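Side-chain contacts in mannose-6-phosphate isomerase (Helicobacter pylori, PDB 2QH5), which probably makes GDP-mannose from mannose 1-phosphate and GTP, the chain here being its N-terminal nucleotidyltransferase part: residues K117-Q120 / A121-A125; M244-I248 / A249-Q253. All coordinates share one frame; numbering follows the deposited sequence.

Contact 1 (K117-Q120 / A121-A125)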
loop_
_atom_site.group_PDB
_atom_site.type_symbol
_atom_site.label_atom_id
_atom_site.label_comp_id
_atom_site.label_asym_id
_atom_site.label_seq_id
_atom_site.Cartn_x
_atom_site.Cartn_y
_atom_site.Cartn_z
ATOM N N LYS A 117 1.208 10.395 13.721
ATOM C CA LYS A 117 1.938 11.288 14.614
ATOM C C LYS A 117 2.858 10.571 15.605
ATOM O O LYS A 117 4.003 10.986 15.799
ATOM C CB LYS A 117 0.973 12.233 15.332
ATOM C CG LYS A 117 0.589 13.441 14.491
ATOM C CD LYS A 117 -0.813 13.931 14.808
ATOM C CE LYS A 117 -1.867 13.031 14.175
ATOM N NZ LYS A 117 -3.254 13.455 14.514
ATOM N N ASP A 118 2.369 9.500 16.227
ATOM C CA ASP A 118 3.224 8.690 17.093
ATOM C C ASP A 118 4.105 7.804 16.220
ATOM O O ASP A 118 3.678 6.748 15.760
ATOM C CB ASP A 118 2.395 7.852 18.075
ATOM C CG ASP A 118 3.220 7.331 19.251
ATOM O OD1 ASP A 118 2.727 7.418 20.395
ATOM O OD2 ASP A 118 4.353 6.837 19.044
ATOM N N LEU A 119 5.336 8.250 15.998
ATOM C CA LEU A 119 6.254 7.572 15.091
ATOM C C LEU A 119 6.920 6.354 15.731
ATOM O O LEU A 119 7.417 5.471 15.030
ATOM C CB LEU A 119 7.299 8.562 14.567
ATOM C CG LEU A 119 8.092 8.164 13.316
ATOM C CD1 LEU A 119 8.072 9.276 12.270
ATOM C CD2 LEU A 119 9.521 7.752 13.675
ATOM N N GLN A 120 6.929 6.305 17.060
ATOM C CA GLN A 120 7.517 5.167 17.769
ATOM C C GLN A 120 6.567 3.970 17.758
ATOM O O GLN A 120 6.995 2.830 17.563
ATOM C CB GLN A 120 7.915 5.545 19.202
ATOM C CG GLN A 120 8.891 4.560 19.854
ATOM C CD GLN A 120 10.058 4.196 18.943
ATOM O OE1 GLN A 120 10.841 5.059 18.541
ATOM N NE2 GLN A 120 10.175 2.913 18.611
ATOM N N ALA A 121 5.281 4.247 17.955
ATOM C CA ALA A 121 4.234 3.235 17.862
ATOM C C ALA A 121 4.093 2.709 16.430
ATOM O O ALA A 121 3.708 1.548 16.218
ATOM C CB ALA A 121 2.915 3.802 18.352
ATOM N N TYR A 122 4.401 3.574 15.459
ATOM C CA TYR A 122 4.436 3.198 14.047
ATOM C C TYR A 122 5.573 2.230 13.776
ATOM O O TYR A 122 5.380 1.201 13.135
ATOM C CB TYR A 122 4.601 4.431 13.153
ATOM C CG TYR A 122 4.583 4.097 11.676
ATOM C CD1 TYR A 122 3.378 3.907 11.007
ATOM C CD2 TYR A 122 5.769 3.956 10.949
ATOM C CE1 TYR A 122 3.346 3.587 9.667
ATOM C CE2 TYR A 122 5.746 3.634 9.601
ATOM C CZ TYR A 122 4.529 3.453 8.966
ATOM O OH TYR A 122 4.474 3.141 7.627
ATOM N N GLU A 123 6.755 2.577 14.270
ATOM C CA GLU A 123 7.977 1.817 14.029
ATOM C C GLU A 123 7.910 0.416 14.632
ATOM O O GLU A 123 8.471 -0.534 14.073
ATOM C CB GLU A 123 9.152 2.588 14.620
ATOM C CG GLU A 123 10.499 2.295 14.006
ATOM C CD GLU A 123 11.423 3.506 14.062
ATOM O OE1 GLU A 123 10.912 4.638 14.228
ATOM O OE2 GLU A 123 12.655 3.327 13.931
ATOM N N ASN A 124 7.225 0.310 15.775
ATOM C CA ASN A 124 7.014 -0.960 16.484
ATOM C C ASN A 124 6.122 -1.909 15.690
ATOM O O ASN A 124 6.476 -3.078 15.479
ATOM C CB ASN A 124 6.388 -0.719 17.869
ATOM C CG ASN A 124 7.327 -0.003 18.837
ATOM O OD1 ASN A 124 8.545 -0.199 18.812
ATOM N ND2 ASN A 124 6.754 0.826 19.705
ATOM N N ALA A 125 4.969 -1.386 15.262
ATOM C CA ALA A 125 4.015 -2.102 14.407
ATOM C C ALA A 125 4.645 -2.599 13.104
ATOM O O ALA A 125 4.331 -3.698 12.637
ATOM C CB ALA A 125 2.802 -1.230 14.115
#
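Asp118 lays its carboxylate against the methyl group of Ala121, with OD2 3.4 Å from Ala121 CB. The same oxygen accepts the Ala121 N-H, Asp118 OD2 lying 3.0 Å from Ala121 N. Asp118 is thus the N-cap of helix 119-134. The capping bond is nearly straight at the hydrogen, but the donor stands well above the carboxylate plane. With CG turned opposite the backbone nitrogen (chi1 -163°), the side chain folds back over the first turn, where OD2 also takes a weak bond from Gln120 N. The backbone of Asp118 pairs with Ala264, which ties the start of the helix to a segment near the end of the modelled chain.

Past the cap, side chains meet one turn apart. A methyl of Leu119, CD2, reaches OE1 of Glu123 at 3.5 Å, the two chains running obliquely to each other. Gln120 bends at its second torsion (chi2 47°), which brings its carboxamide back beside that of Asn124. NE2 of Gln120 lies 3.5 Å from OD1 of Asn124, with the two amide planes turned 55° apart, a loose polar contact between exposed groups. Asn124 also brings ND2 to 2.9 Å from Gln120 O, but at an angle too poor for a hydrogen bond; that carbonyl accepts instead from Asn124 N. Tyr122 touches the turn through CB, which sits 3.5 Å from Leu119 O, while its ring leads away into the buried side and its hydroxyl is hydrogen-bonded to Asn47.

At the cap, OD2 serves Ala121 N well and Gln120 N only weakly, two amides with no helical carbonyl before them to bond to. The partial positive charge of a helix start would probably stabilise the ionised form of Asp118, and the acid would in turn offset the dipoles of the first-turn amides.

Contact 2 (M244-I248 / A249-Q253); sequences MSIDI and ALMQQ
The flat carbonyl of Ile246 is shared by two amides: Met251 N lies in its plane, 3.1 Å from Ile246 O. Leu250 N is tilted out of that plane and sits 2.9 Å from Ile246 O. The bond from Met251 N, five residues on, marks the pi-type turn into which short helix 246-251 of the GT-A nucleotidyltransferase domain widens; that from Leu250 N is the usual alpha-helical one. Beside it, Asp247 O takes a weak bond from Gln252 N and is met by the aliphatic part of the same residue, Gln252 CG coming to 3.2 Å, while the Gln252 carboxamide reaches onward to hydrogen-bond Glu168 N through OE1.

The first turn is ordinary alpha helix, with Ala249 N bonded to Ser245 O. Here Met244, extended through its first two torsions (chi2 166°), lays SD against Ala249 CB at 3.7 Å. On another side Ile246 and Leu250 extend alongside one another in a common direction, Ile246 CD1 against Leu250 CB, and both also touch Phe198 of helix 195-205. Met251 packs on Phe191 and Phe193 of strand 184-194. With Met251 bent at its second torsion (chi2 -62°), its terminal methyl CE ends 3.8 Å from Ile246 CG1.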
loop_
_atom_site.group_PDB
_atom_site.type_symbol
_atom_site.label_atom_id
_atom_site.label_comp_id
_atom_site.label_asym_id
_atom_site.label_seq_id
_atom_site.Cartn_x
_atom_site.Cartn_y
_atom_site.Cartn_z
ATOM N N MET A 244 -9.571 -2.853 -9.974
ATOM C CA MET A 244 -9.913 -3.572 -8.742
ATOM C C MET A 244 -8.972 -3.268 -7.582
ATOM O O MET A 244 -7.758 -3.191 -7.771
ATOM C CB MET A 244 -9.925 -5.075 -8.996
ATOM C CG MET A 244 -10.409 -5.883 -7.816
ATOM S SD MET A 244 -10.795 -7.553 -8.290
ATOM C CE MET A 244 -12.312 -7.292 -9.219
ATOM N N SER A 245 -9.557 -3.268 -6.395
ATOM C CA SER A 245 -8.881 -3.033 -5.139
ATOM C C SER A 245 -8.209 -4.260 -4.586
ATOM O O SER A 245 -8.676 -5.349 -4.791
ATOM C CB SER A 245 -9.899 -2.587 -4.129
ATOM O OG SER A 245 -9.265 -1.769 -3.201
ATOM N N ILE A 246 -7.128 -4.087 -3.846
ATOM C CA ILE A 246 -6.488 -5.262 -3.255
ATOM C C ILE A 246 -7.398 -5.940 -2.220
ATOM O O ILE A 246 -7.371 -7.165 -2.050
ATOM C CB ILE A 246 -5.110 -4.900 -2.656
ATOM C CG1 ILE A 246 -4.312 -6.157 -2.322
ATOM C CG2 ILE A 246 -5.262 -3.989 -1.456
ATOM C CD1 ILE A 246 -4.076 -7.056 -3.524
ATOM N N ASP A 247 -8.231 -5.125 -1.574
ATOM C CA ASP A 247 -9.150 -5.585 -0.553
ATOM C C ASP A 247 -10.191 -6.500 -1.157
ATOM O O ASP A 247 -10.560 -7.492 -0.551
ATOM C CB ASP A 247 -9.823 -4.402 0.141
ATOM C CG ASP A 247 -8.833 -3.316 0.543
ATOM O OD1 ASP A 247 -8.330 -2.592 -0.349
ATOM O OD2 ASP A 247 -8.569 -3.175 1.754
ATOM N N ILE A 248 -10.648 -6.174 -2.361
ATOM C CA ILE A 248 -11.642 -6.989 -3.056
ATOM C C ILE A 248 -10.980 -8.192 -3.727
ATOM O O ILE A 248 -11.453 -9.325 -3.601
ATOM C CB ILE A 248 -12.446 -6.139 -4.079
ATOM C CG1 ILE A 248 -13.352 -5.145 -3.343
ATOM C CG2 ILE A 248 -13.273 -7.024 -5.011
ATOM C CD1 ILE A 248 -13.800 -3.955 -4.181
ATOM N N ALA A 249 -9.867 -7.934 -4.415
ATOM C CA ALA A 249 -9.137 -8.950 -5.181
ATOM C C ALA A 249 -8.590 -10.092 -4.340
ATOM O O ALA A 249 -8.634 -11.258 -4.751
ATOM C CB ALA A 249 -7.994 -8.303 -5.962
ATOM N N LEU A 250 -8.071 -9.754 -3.166
ATOM C CA LEU A 250 -7.241 -10.694 -2.427
ATOM C C LEU A 250 -7.578 -10.810 -0.949
ATOM O O LEU A 250 -7.710 -11.918 -0.426
ATOM C CB LEU A 250 -5.769 -10.319 -2.599
ATOM C CG LEU A 250 -4.705 -11.189 -1.937
ATOM C CD1 LEU A 250 -4.803 -12.641 -2.393
ATOM C CD2 LEU A 250 -3.338 -10.608 -2.245
ATOM N N MET A 251 -7.715 -9.668 -0.284
ATOM C CA MET A 251 -7.880 -9.649 1.165
ATOM C C MET A 251 -9.206 -10.251 1.639
ATOM O O MET A 251 -9.316 -10.683 2.776
ATOM C CB MET A 251 -7.682 -8.233 1.722
ATOM C CG MET A 251 -6.354 -7.594 1.342
ATOM S SD MET A 251 -4.925 -8.492 1.980
ATOM C CE MET A 251 -3.586 -7.802 1.025
ATOM N N GLN A 252 -10.205 -10.310 0.769
ATOM C CA GLN A 252 -11.471 -10.945 1.139
ATOM C C GLN A 252 -11.463 -12.463 0.910
ATOM O O GLN A 252 -12.450 -13.147 1.200
ATOM C CB GLN A 252 -12.643 -10.299 0.396
ATOM C CG GLN A 252 -13.046 -8.943 0.946
ATOM C CD GLN A 252 -14.418 -8.495 0.475
ATOM O OE1 GLN A 252 -15.021 -7.598 1.063
ATOM N NE2 GLN A 252 -14.919 -9.119 -0.591
ATOM N N GLN A 253 -10.355 -12.993 0.400
ATOM C CA GLN A 253 -10.298 -14.406 0.040
ATOM C C GLN A 253 -9.068 -15.125 0.542
ATOM O O GLN A 253 -9.028 -16.355 0.529
ATOM C CB GLN A 253 -10.386 -14.568 -1.473
ATOM C CG GLN A 253 -11.799 -14.553 -1.988
ATOM C CD GLN A 253 -11.974 -13.558 -3.094
ATOM O OE1 GLN A 253 -12.785 -12.639 -2.987
ATOM N NE2 GLN A 253 -11.197 -13.712 -4.163
#

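Following the chain from its N terminus, contact 1 comes first, where the loop after strand 106-111 turns into helix 119-134; contact 2 opens much later, beyond strand 230-233 and helix 235-239. Each is a single unbroken stretch, closing just a helical turn, so the two lie in series and neither nests in nor crosses the other. Their centres are 26 Å apart, on opposite sides of the chain's centre, and they do not touch. Contact 1 fixes a helix start at the surface, near helix 39-48 and the segment around Ala264, whereas contact 2 wedges a short helix among strands 165-168 and 184-194 and helices 90-99 and 195-205.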